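PDB 4BQN: capsular polysaccharide biosynthesis protein from Burkholderia pseudomallei, which binds coenzyme A and probably acts as an acetyltransferase in the biosynthesis of the capsular polysaccharide. Local coordinates for residues Glu155-Cys160 with Phe185-Cys190; Arg194-Met199 with Ala204-Glu209; Tyr120-Ile125 with Glu136-His141; Thr237-Tyr242 with Glu270-Glu275. The protein carries 1 engineered substitution. All coordinates share one frame; numbering follows the deposited sequence. Where two conformers were deposited one is given.

Interaction 1: Glu155-Cys160 with Phe185-Cys190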
# COMPACT_ATOMS: atom_id res chain seq x y z
N GLU A 155 -13.55 -9.79 -11.08
CA GLU A 155 -13.25 -8.59 -11.86
C GLU A 155 -12.33 -7.67 -11.05
O GLU A 155 -11.37 -7.11 -11.58
CB GLU A 155 -14.54 -7.85 -12.23
CG GLU A 155 -14.31 -6.53 -12.96
CD GLU A 155 -15.60 -5.80 -13.30
OE1 GLU A 155 -16.69 -6.32 -12.98
OE2 GLU A 155 -15.51 -4.72 -13.91
N ILE A 156 -12.65 -7.50 -9.77
CA ILE A 156 -11.83 -6.67 -8.88
C ILE A 156 -10.41 -7.21 -8.83
O ILE A 156 -9.46 -6.46 -9.03
CB ILE A 156 -12.45 -6.59 -7.48
CG1 ILE A 156 -13.77 -5.81 -7.53
CG2 ILE A 156 -11.48 -5.92 -6.51
CD1 ILE A 156 -14.67 -6.04 -6.31
N GLU A 157 -10.27 -8.51 -8.57
CA GLU A 157 -8.94 -9.12 -8.44
C GLU A 157 -8.15 -9.03 -9.74
O GLU A 157 -6.95 -8.75 -9.71
CB GLU A 157 -9.02 -10.55 -7.97
CG GLU A 157 -9.43 -10.62 -6.52
CD GLU A 157 -9.45 -12.02 -5.96
OE1 GLU A 157 -9.19 -12.98 -6.72
OE2 GLU A 157 -9.75 -12.16 -4.76
N SER A 158 -8.81 -9.26 -10.87
CA SER A 158 -8.14 -9.17 -12.18
C SER A 158 -7.56 -7.78 -12.39
O SER A 158 -6.42 -7.64 -12.85
CB SER A 158 -9.08 -9.55 -13.33
OG SER A 158 -8.40 -9.51 -14.57
N TRP A 159 -8.33 -6.75 -12.04
CA TRP A 159 -7.87 -5.38 -12.18
C TRP A 159 -6.69 -5.11 -11.23
O TRP A 159 -5.70 -4.49 -11.62
CB TRP A 159 -9.01 -4.40 -11.94
CG TRP A 159 -8.62 -2.98 -12.03
CD1 TRP A 159 -8.55 -2.21 -13.17
CD2 TRP A 159 -8.25 -2.12 -10.94
NE1 TRP A 159 -8.14 -0.94 -12.84
CE2 TRP A 159 -7.97 -0.85 -11.49
CE3 TRP A 159 -8.15 -2.31 -9.56
CZ2 TRP A 159 -7.57 0.24 -10.69
CZ3 TRP A 159 -7.76 -1.22 -8.76
CH2 TRP A 159 -7.47 0.03 -9.33
N CYS A 160 -6.81 -5.57 -9.98
CA CYS A 160 -5.71 -5.38 -9.02
C CYS A 160 -4.41 -6.01 -9.51
O CYS A 160 -3.34 -5.41 -9.39
CB CYS A 160 -6.07 -5.95 -7.65
SG CYS A 160 -7.40 -5.06 -6.80
N PHE A 185 2.22 -14.28 -5.80
CA PHE A 185 1.96 -14.61 -4.41
C PHE A 185 0.70 -13.92 -3.90
O PHE A 185 -0.15 -14.55 -3.26
CB PHE A 185 3.17 -14.21 -3.54
CG PHE A 185 2.98 -14.50 -2.09
CD1 PHE A 185 3.16 -15.78 -1.58
CD2 PHE A 185 2.54 -13.49 -1.22
CE1 PHE A 185 2.97 -16.05 -0.24
CE2 PHE A 185 2.34 -13.75 0.13
CZ PHE A 185 2.55 -15.04 0.62
N ILE A 186 0.56 -12.63 -4.17
CA ILE A 186 -0.62 -11.90 -3.69
C ILE A 186 -1.91 -12.52 -4.24
O ILE A 186 -2.83 -12.84 -3.48
CB ILE A 186 -0.55 -10.40 -4.00
CG1 ILE A 186 0.62 -9.75 -3.22
CG2 ILE A 186 -1.87 -9.72 -3.65
CD1 ILE A 186 0.98 -8.35 -3.68
N LEU A 187 -1.98 -12.71 -5.56
CA LEU A 187 -3.22 -13.21 -6.14
C LEU A 187 -3.53 -14.59 -5.58
O LEU A 187 -4.69 -14.89 -5.28
CB LEU A 187 -3.14 -13.24 -7.66
CG LEU A 187 -4.39 -13.79 -8.37
CD1 LEU A 187 -5.62 -12.92 -8.13
CD2 LEU A 187 -4.13 -14.00 -9.86
N ALA A 188 -2.51 -15.44 -5.48
CA ALA A 188 -2.73 -16.83 -5.08
C ALA A 188 -3.12 -16.96 -3.62
O ALA A 188 -3.80 -17.92 -3.25
CB ALA A 188 -1.51 -17.67 -5.39
N ASN A 189 -2.72 -16.01 -2.78
CA ASN A 189 -2.92 -16.14 -1.34
C ASN A 189 -3.93 -15.19 -0.72
O ASN A 189 -4.26 -15.35 0.45
CB ASN A 189 -1.59 -15.98 -0.61
CG ASN A 189 -0.66 -17.13 -0.85
OD1 ASN A 189 -0.70 -18.12 -0.11
ND2 ASN A 189 0.15 -17.03 -1.89
N CYS A 190 -4.42 -14.20 -1.49
CA CYS A 190 -5.16 -13.10 -0.89
C CYS A 190 -6.45 -13.53 -0.19
O CYS A 190 -6.84 -12.93 0.82
CB CYS A 190 -5.44 -11.99 -1.91
SG CYS A 190 -6.48 -12.45 -3.31
O HOH W 1 -7.67 -15.18 -5.80
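Helix 153-167, whose Trp159 touches coenzyme A, meets helix 183-189 and the turn around Cys190 through a single acidic side chain, Glu157. The backbones stay well apart, with the CA atoms of Glu157 and Leu187 separated by 7.4 Å, so side chains and one water carry the contact. Glu157 points toward the second helix and its chain is extended beyond CG, which brings both carboxylate oxygens to the partner. OE2 approaches Cys190 SG at 3.6 Å, while OE1 lies 3.8 Å from Leu187 CD1. Leu187 itself does not aim at Glu157. With its CG anti to the backbone N (chi1 179°), it swings the CD1 methyl back, bringing it also within 4.1 Å of Glu157 CB. A water completes the link, lying 2.8 Å from Glu157 OE1 and 3.0 Å from Leu187 O. The stronger polar partner of the carboxylate is Arg191, the residue after Cys190, which forms a salt bridge to OE2; the sulfur therefore sits beside an oxygen already engaged by a charge. On the same segment as Leu187, Asn189 ND2 donates to Phe185 O at 2.8 Å, a carbonyl that also accepts from Asn189 N. Only 111 Å² is buried in total. The geometry is that of a sparse helix-to-helix contact bridged by a buried carboxylate and a water, with Glu157 about 12 Å (side chain to ligand) from coenzyme A, on the helix that also supplies Trp159 to the pocket.

Interaction 2: Arg194-Met199 with Ala204-Glu209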
# COMPACT_ATOMS: atom_id res chain seq x y z
N ARG A 194 -4.72 -12.77 5.17
CA ARG A 194 -4.88 -11.32 5.07
C ARG A 194 -3.52 -10.71 4.76
O ARG A 194 -2.63 -10.71 5.60
CB ARG A 194 -5.43 -10.75 6.37
CG ARG A 194 -5.79 -9.28 6.29
CD ARG A 194 -6.11 -8.69 7.65
NE ARG A 194 -7.17 -9.38 8.39
CZ ARG A 194 -8.47 -9.04 8.35
NH1 ARG A 194 -8.89 -8.08 7.56
NH2 ARG A 194 -9.35 -9.69 9.11
N LEU A 195 -3.36 -10.19 3.54
CA LEU A 195 -2.06 -9.72 3.08
C LEU A 195 -1.89 -8.20 3.16
O LEU A 195 -0.77 -7.70 3.08
CB LEU A 195 -1.81 -10.18 1.64
CG LEU A 195 -1.71 -11.70 1.43
CD1 LEU A 195 -1.44 -12.00 -0.04
CD2 LEU A 195 -0.65 -12.33 2.34
N PHE A 196 -2.99 -7.48 3.33
CA PHE A 196 -3.00 -6.01 3.42
C PHE A 196 -3.95 -5.58 4.51
O PHE A 196 -5.08 -6.09 4.56
CB PHE A 196 -3.43 -5.35 2.11
CG PHE A 196 -2.42 -5.44 1.00
CD1 PHE A 196 -2.29 -6.60 0.23
CD2 PHE A 196 -1.60 -4.36 0.71
CE1 PHE A 196 -1.36 -6.67 -0.80
CE2 PHE A 196 -0.67 -4.43 -0.34
CZ PHE A 196 -0.54 -5.59 -1.08
N TYR A 197 -3.52 -4.62 5.34
CA TYR A 197 -4.40 -3.94 6.30
C TYR A 197 -5.12 -2.73 5.65
O TYR A 197 -6.24 -2.37 6.05
CB TYR A 197 -3.57 -3.42 7.46
CG TYR A 197 -3.06 -4.48 8.40
CD1 TYR A 197 -3.93 -5.41 8.98
CD2 TYR A 197 -1.71 -4.53 8.74
CE1 TYR A 197 -3.46 -6.37 9.86
CE2 TYR A 197 -1.23 -5.49 9.64
CZ TYR A 197 -2.11 -6.41 10.20
OH TYR A 197 -1.68 -7.37 11.09
N THR A 198 -4.45 -2.08 4.70
CA THR A 198 -5.04 -1.05 3.85
C THR A 198 -4.45 -1.30 2.47
O THR A 198 -3.50 -2.11 2.33
CB THR A 198 -4.65 0.37 4.25
OG1 THR A 198 -3.29 0.58 3.86
CG2 THR A 198 -4.79 0.59 5.77
N MET A 199 -4.99 -0.63 1.45
CA MET A 199 -4.53 -0.86 0.08
C MET A 199 -3.02 -0.79 -0.08
O MET A 199 -2.47 -1.41 -0.98
CB MET A 199 -5.19 0.14 -0.87
CG MET A 199 -4.88 1.60 -0.60
SD MET A 199 -5.96 2.61 -1.63
CE MET A 199 -5.20 4.22 -1.42
N ALA A 204 2.29 -8.29 8.09
CA ALA A 204 3.53 -9.01 8.36
C ALA A 204 3.83 -10.12 7.36
O ALA A 204 4.97 -10.26 6.91
CB ALA A 204 3.51 -9.60 9.75
N ALA A 205 2.82 -10.93 7.05
CA ALA A 205 3.04 -12.08 6.16
C ALA A 205 3.55 -11.60 4.80
O ALA A 205 4.48 -12.19 4.22
CB ALA A 205 1.76 -12.87 5.99
N LEU A 206 2.96 -10.54 4.27
CA LEU A 206 3.39 -10.01 2.99
C LEU A 206 4.77 -9.31 3.07
O LEU A 206 5.59 -9.46 2.16
CB LEU A 206 2.33 -9.10 2.35
CG LEU A 206 2.66 -8.65 0.92
CD1 LEU A 206 2.90 -9.84 -0.00
CD2 LEU A 206 1.56 -7.76 0.39
N MET A 207 5.02 -8.58 4.16
CA MET A 207 6.34 -7.99 4.35
C MET A 207 7.42 -9.06 4.43
O MET A 207 8.51 -8.86 3.88
CB MET A 207 6.36 -7.11 5.62
CG MET A 207 5.56 -5.82 5.49
SD MET A 207 5.95 -4.78 4.06
CE MET A 207 7.72 -4.56 4.27
N ARG A 208 7.16 -10.17 5.12
CA ARG A 208 8.13 -11.27 5.14
C ARG A 208 8.36 -11.80 3.73
O ARG A 208 9.50 -12.08 3.35
CB ARG A 208 7.67 -12.40 6.05
CG ARG A 208 7.71 -12.04 7.52
CD ARG A 208 7.54 -13.28 8.38
NE ARG A 208 6.26 -13.96 8.19
CZ ARG A 208 5.16 -13.73 8.91
NH1 ARG A 208 5.14 -12.78 9.85
NH2 ARG A 208 4.05 -14.43 8.68
N GLU A 209 7.28 -11.95 2.96
CA GLU A 209 7.42 -12.52 1.63
C GLU A 209 8.29 -11.63 0.72
O GLU A 209 9.20 -12.13 0.05
CB GLU A 209 6.05 -12.78 0.97
CG GLU A 209 6.15 -13.79 -0.16
CD GLU A 209 6.54 -15.19 0.32
OE1 GLU A 209 6.17 -15.58 1.45
OE2 GLU A 209 7.25 -15.90 -0.43
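The Phe196 ring receives the CD2 methyl of Leu206 obliquely, at 3.3 Å from CE1 and 3.4 Å from CZ, so that the methyl is tight against the far end of the ring. Trp100 also meets this ring, with the two planes at about 20°, and Pro202 touches the same side chain. A second flat group, the Arg208 guanidinium, belongs to the helix alone: Ala204 O and Ala205 CA lie over one of its faces, both offset toward the rim. The CB of Phe196 starts away from helix 204-217, yet the ring returns to it. Leu206 supplies the other half of the approach, since its CG stands anti to the backbone N (chi1 -173°) and carries CD2 across to the phenyl group. Leu195 makes the remaining contacts. The CA atoms of Leu195 and Leu206 approach to 5.5 Å, which lets the carbonyl O of Leu195 come within 3.5 Å of Leu206 CB. Leu195 CB is 4.3 Å from Leu206 CD2, and Leu195 CD2 reaches Ala205 CB at 4.4 Å. Phe185 of helix 183-189 touches both leucines. The Phe196 side chain lies about 6 Å from those of His99 and Asn200, both of which bind coenzyme A. With no hydrogen bond across the two segments, the chemistry is apolar: Leu195 and Phe196, just before the corner at Tyr197, pack on the first turn of helix 204-217 by dispersion and close fit, a short way from the cofactor site.

Interaction 3: Tyr120-Ile125 with Glu136-His141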
# COMPACT_ATOMS: atom_id res chain seq x y z
N TYR A 120 -7.03 7.55 4.79
CA TYR A 120 -7.92 6.78 3.91
C TYR A 120 -9.34 7.26 4.09
O TYR A 120 -9.71 7.74 5.17
CB TYR A 120 -7.86 5.28 4.24
CG TYR A 120 -6.46 4.75 4.21
CD1 TYR A 120 -5.89 4.31 3.02
CD2 TYR A 120 -5.69 4.72 5.37
CE1 TYR A 120 -4.58 3.84 2.99
CE2 TYR A 120 -4.38 4.27 5.35
CZ TYR A 120 -3.84 3.83 4.16
OH TYR A 120 -2.55 3.37 4.16
N VAL A 121 -10.11 7.16 3.01
CA VAL A 121 -11.53 7.47 3.03
C VAL A 121 -12.30 6.43 2.23
O VAL A 121 -11.72 5.68 1.43
CB VAL A 121 -11.82 8.87 2.45
CG1 VAL A 121 -11.18 9.97 3.30
CG2 VAL A 121 -11.37 8.97 1.00
N ASP A 122 -13.60 6.36 2.47
CA ASP A 122 -14.43 5.44 1.72
C ASP A 122 -14.98 6.18 0.50
O ASP A 122 -15.85 7.05 0.61
CB ASP A 122 -15.53 4.85 2.61
CG ASP A 122 -16.24 3.69 1.95
OD1 ASP A 122 -16.83 3.91 0.88
OD2 ASP A 122 -16.15 2.56 2.48
N ALA A 123 -14.42 5.86 -0.66
CA ALA A 123 -14.82 6.48 -1.91
C ALA A 123 -16.24 6.13 -2.33
O ALA A 123 -16.87 6.92 -3.03
CB ALA A 123 -13.84 6.12 -3.02
N LEU A 124 -16.76 4.97 -1.94
CA LEU A 124 -18.15 4.69 -2.28
C LEU A 124 -19.07 5.65 -1.54
O LEU A 124 -20.06 6.10 -2.09
CB LEU A 124 -18.51 3.23 -2.00
CG LEU A 124 -19.86 2.81 -2.60
CD1 LEU A 124 -19.87 2.93 -4.12
CD2 LEU A 124 -20.18 1.39 -2.18
N ILE A 125 -18.73 5.96 -0.29
CA ILE A 125 -19.46 7.00 0.46
C ILE A 125 -19.41 8.34 -0.28
O ILE A 125 -20.42 9.03 -0.37
CB ILE A 125 -18.99 7.08 1.92
CG1 ILE A 125 -19.53 5.86 2.65
CG2 ILE A 125 -19.45 8.37 2.61
CD1 ILE A 125 -19.17 5.75 4.11
N GLU A 136 -27.89 7.40 6.81
CA GLU A 136 -28.70 6.35 7.41
C GLU A 136 -29.08 5.29 6.37
O GLU A 136 -29.04 4.09 6.65
CB GLU A 136 -29.95 6.94 8.07
CG GLU A 136 -29.66 7.92 9.20
CD GLU A 136 -29.31 9.34 8.75
OE1 GLU A 136 -29.46 9.67 7.55
OE2 GLU A 136 -28.90 10.14 9.61
N THR A 137 -29.43 5.75 5.17
CA THR A 137 -29.78 4.86 4.06
C THR A 137 -28.57 4.00 3.68
O THR A 137 -28.69 2.79 3.49
CB THR A 137 -30.29 5.64 2.84
OG1 THR A 137 -31.44 6.40 3.21
CG2 THR A 137 -30.67 4.70 1.71
N TYR A 138 -27.40 4.63 3.61
CA TYR A 138 -26.18 3.90 3.28
C TYR A 138 -25.92 2.80 4.31
O TYR A 138 -25.64 1.65 3.93
CB TYR A 138 -24.99 4.86 3.21
CG TYR A 138 -23.73 4.25 2.64
CD1 TYR A 138 -22.85 3.51 3.44
CD2 TYR A 138 -23.41 4.43 1.30
CE1 TYR A 138 -21.68 2.97 2.91
CE2 TYR A 138 -22.26 3.88 0.75
CZ TYR A 138 -21.39 3.16 1.56
OH TYR A 138 -20.25 2.62 1.00
N LEU A 139 -26.01 3.14 5.59
CA LEU A 139 -25.75 2.16 6.64
C LEU A 139 -26.74 0.98 6.60
O LEU A 139 -26.36 -0.15 6.92
CB LEU A 139 -25.70 2.81 8.03
CG LEU A 139 -24.31 3.32 8.49
CD1 LEU A 139 -23.39 2.16 8.82
CD2 LEU A 139 -23.63 4.26 7.49
N ARG A 140 -27.97 1.23 6.15
CA ARG A 140 -28.94 0.15 6.01
C ARG A 140 -28.67 -0.74 4.80
O ARG A 140 -29.21 -1.84 4.73
CB ARG A 140 -30.37 0.71 5.95
CG ARG A 140 -30.87 1.22 7.30
CD ARG A 140 -32.34 1.64 7.25
NE ARG A 140 -32.56 2.84 6.44
CZ ARG A 140 -32.65 4.08 6.93
NH1 ARG A 140 -32.55 4.30 8.24
NH2 ARG A 140 -32.85 5.10 6.11
N HIS A 141 -27.82 -0.29 3.87
CA HIS A 141 -27.55 -1.01 2.62
C HIS A 141 -26.15 -1.62 2.51
O HIS A 141 -25.69 -1.97 1.41
CB HIS A 141 -27.80 -0.09 1.42
CG HIS A 141 -29.25 0.15 1.12
ND1 HIS A 141 -30.03 1.04 1.83
CD2 HIS A 141 -30.06 -0.38 0.17
CE1 HIS A 141 -31.25 1.04 1.34
NE2 HIS A 141 -31.30 0.19 0.33
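Residues 121-122 form a short strand that passes directly into helix 123-130, and this junction faces helix 135-140, with the CA atoms of Ile125 and Tyr138 7.9 Å apart. Tyr138 carries nearly all of the contact. Its first torsion (chi1 -169°) leaves CG anti to the backbone N and sends the ring across the gap to the opposite helix start. Ile125 comes over one face of that ring at about a right angle: CG1 is 3.8 Å from the ring centroid and 24° off the normal, a CH-pi contact, and Ile125 CD1 reaches Tyr138 CE1 at 3.9 Å. Leu124 packs instead around the phenol oxygen, with CD2 at 3.4 Å and CB at 3.5 Å from Tyr138 OH. Asp122 is the N-cap residue of helix 123-130, its OD1 accepting from Ile125 N at 3.0 Å with an N-H...O angle of 159°. The amide meets the anti side of the carboxylate and stands somewhat out of its plane. The same OD1 is 3.7 Å from Tyr138 OH, but the polar ends of both side chains find their stronger partner in Tyr242, whose hydroxyl hydrogen-bonds to Asp122 OD2 and to Tyr138 OH; Thr106 OG1 also bonds to OD2. These bonds satisfy buried oxygens where apolar groups crowd around. Phe277 of helix 269-281 pairs edge-to-face with Tyr138. Just after helix 135-140, His141 ND1 donates to Thr137 O at 2.8 Å, with the carbonyl oxygen close to the imidazole plane.

Interaction 4: Thr237-Tyr242 with Glu270-Glu275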
# COMPACT_ATOMS: atom_id res chain seq x y z
N THR A 237 -3.27 1.06 10.94
CA THR A 237 -4.65 1.21 10.51
C THR A 237 -5.12 -0.06 9.82
O THR A 237 -4.42 -0.64 8.98
CB THR A 237 -4.78 2.45 9.62
OG1 THR A 237 -4.60 3.60 10.46
CG2 THR A 237 -6.12 2.54 8.91
N LYS A 238 -6.31 -0.51 10.19
CA LYS A 238 -6.82 -1.79 9.70
C LYS A 238 -8.23 -1.58 9.18
O LYS A 238 -9.16 -1.37 9.97
CB LYS A 238 -6.77 -2.86 10.80
CG LYS A 238 -5.37 -3.10 11.37
CD LYS A 238 -5.31 -4.15 12.47
CE LYS A 238 -3.87 -4.33 12.94
NZ LYS A 238 -3.74 -5.25 14.11
N MET A 239 -8.36 -1.58 7.86
CA MET A 239 -9.67 -1.42 7.23
C MET A 239 -10.50 -2.68 7.41
O MET A 239 -9.97 -3.79 7.40
CB MET A 239 -9.53 -1.08 5.75
CG MET A 239 -8.94 0.31 5.48
SD MET A 239 -10.07 1.63 5.97
CE MET A 239 -9.13 2.48 7.22
N SER A 240 -11.81 -2.49 7.60
CA SER A 240 -12.73 -3.60 7.78
C SER A 240 -13.40 -3.97 6.46
O SER A 240 -13.80 -3.11 5.69
CB SER A 240 -13.78 -3.19 8.79
OG SER A 240 -14.70 -4.24 8.98
N LEU A 241 -13.51 -5.27 6.19
CA LEU A 241 -14.20 -5.73 4.98
C LEU A 241 -15.71 -5.61 5.11
O LEU A 241 -16.27 -5.87 6.18
CB LEU A 241 -13.80 -7.17 4.65
CG LEU A 241 -12.40 -7.40 4.07
CD1 LEU A 241 -11.28 -7.28 5.11
CD2 LEU A 241 -12.33 -8.74 3.37
N TYR A 242 -16.37 -5.22 4.02
CA TYR A 242 -17.83 -5.05 4.06
C TYR A 242 -18.55 -6.39 4.28
O TYR A 242 -18.01 -7.46 3.95
CB TYR A 242 -18.31 -4.41 2.75
CG TYR A 242 -18.35 -2.89 2.76
CD1 TYR A 242 -17.23 -2.13 3.12
CD2 TYR A 242 -19.50 -2.22 2.34
CE1 TYR A 242 -17.28 -0.73 3.10
CE2 TYR A 242 -19.56 -0.83 2.31
CZ TYR A 242 -18.45 -0.09 2.69
OH TYR A 242 -18.51 1.28 2.65
N GLU A 270 -20.21 1.32 12.39
CA GLU A 270 -21.28 2.28 12.16
C GLU A 270 -20.81 3.72 12.35
O GLU A 270 -20.96 4.54 11.43
CB GLU A 270 -22.53 1.97 13.00
CG GLU A 270 -23.69 2.92 12.73
CD GLU A 270 -24.94 2.55 13.51
OE1 GLU A 270 -24.83 2.01 14.63
OE2 GLU A 270 -26.05 2.82 13.00
N PRO A 271 -20.23 4.05 13.53
CA PRO A 271 -19.74 5.42 13.66
C PRO A 271 -18.63 5.76 12.68
O PRO A 271 -18.56 6.89 12.24
CB PRO A 271 -19.22 5.49 15.11
CG PRO A 271 -19.11 4.09 15.57
CD PRO A 271 -20.16 3.33 14.82
N TYR A 272 -17.78 4.79 12.34
CA TYR A 272 -16.74 5.05 11.35
C TYR A 272 -17.35 5.53 10.03
O TYR A 272 -16.94 6.56 9.45
CB TYR A 272 -15.85 3.80 11.13
CG TYR A 272 -14.83 4.06 10.04
CD1 TYR A 272 -13.61 4.65 10.33
CD2 TYR A 272 -15.12 3.77 8.70
CE1 TYR A 272 -12.68 4.93 9.33
CE2 TYR A 272 -14.21 4.04 7.68
CZ TYR A 272 -12.99 4.62 8.01
OH TYR A 272 -12.11 4.89 7.00
N LEU A 273 -18.33 4.78 9.54
CA LEU A 273 -18.93 5.10 8.26
C LEU A 273 -19.78 6.37 8.31
O LEU A 273 -19.76 7.17 7.39
CB LEU A 273 -19.74 3.90 7.73
CG LEU A 273 -18.90 2.66 7.39
CD1 LEU A 273 -19.81 1.48 7.14
CD2 LEU A 273 -17.99 2.92 6.18
N LEU A 274 -20.51 6.57 9.40
CA LEU A 274 -21.22 7.83 9.58
C LEU A 274 -20.27 9.03 9.58
O LEU A 274 -20.57 10.07 8.97
CB LEU A 274 -22.04 7.78 10.87
CG LEU A 274 -23.24 6.82 10.89
CD1 LEU A 274 -23.83 6.71 12.29
CD2 LEU A 274 -24.31 7.18 9.88
N GLU A 275 -19.12 8.88 10.23
CA GLU A 275 -18.11 9.96 10.25
C GLU A 275 -17.52 10.23 8.87
O GLU A 275 -17.16 11.35 8.55
CB GLU A 275 -17.02 9.65 11.28
CG GLU A 275 -17.48 9.77 12.72
CD GLU A 275 -16.41 9.46 13.75
OE1 GLU A 275 -15.21 9.43 13.39
OE2 GLU A 275 -16.76 9.24 14.93
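Residues 237-242 run as an extended segment with no regular strand, past the helical turn 270-275, and the backbones keep their distance: the CA atoms of Met239 and Tyr272 are 10.4 Å apart, those of Tyr242 and Leu273 11.0 Å. The loop between helix 204-217 and strand 260-262 is thereby packed on helix 269-281, and two pairs of side-chain ends span the gap. In the first, Met239 and Tyr272 cross at about a right angle, and the thioether end of the methionine meets the phenol oxygen, with CE 3.8 Å and SD 4.0 Å from Tyr272 OH. CE lies oblique to the ring, 4.5 Å from CZ. The methionine chain bends at both chi2 and chi3, the latter an unstaggered 119°, which carries CE to the phenol oxygen. In the second pair, Tyr242 OH approaches Leu273 CD2 at 3.9 Å, the two side chains meeting obliquely. That same CD2 also lies at the edge of the Tyr272 ring, in its plane, placing it between the Tyr242 hydroxyl and that ring edge, while Tyr260 of strand 260-262 stacks on Tyr272. Methyl carbons thus meet phenol oxygens at van der Waals distance, with 119 Å² buried and no hydrogen bond between the segments. The contact adds little directional polarity, and the Tyr242 hydroxyl is instead bonded to Asp122 and Tyr138.

In the fold
Interaction 2 lies nearest the chain centre, about 9 Å away, and interaction 3 farthest, about 22 Å, yet both bury every or nearly every touching residue. Interaction 1 differs in having an exposed leucine and a bridging water beside its carboxylate. It adjoins interaction 2 through Phe185, which packs on Leu206 and Glu209. Interaction 2 in turn meets interaction 4 through a backbone hydrogen bond between Tyr197 O and Met239 N. Interactions 3 and 4 are the closest pair, with centres 9 Å apart, and share a polar cluster around Tyr242. Interactions 2 and 4 are apolar, whereas interaction 3 combines CH-pi packing with a helix cap.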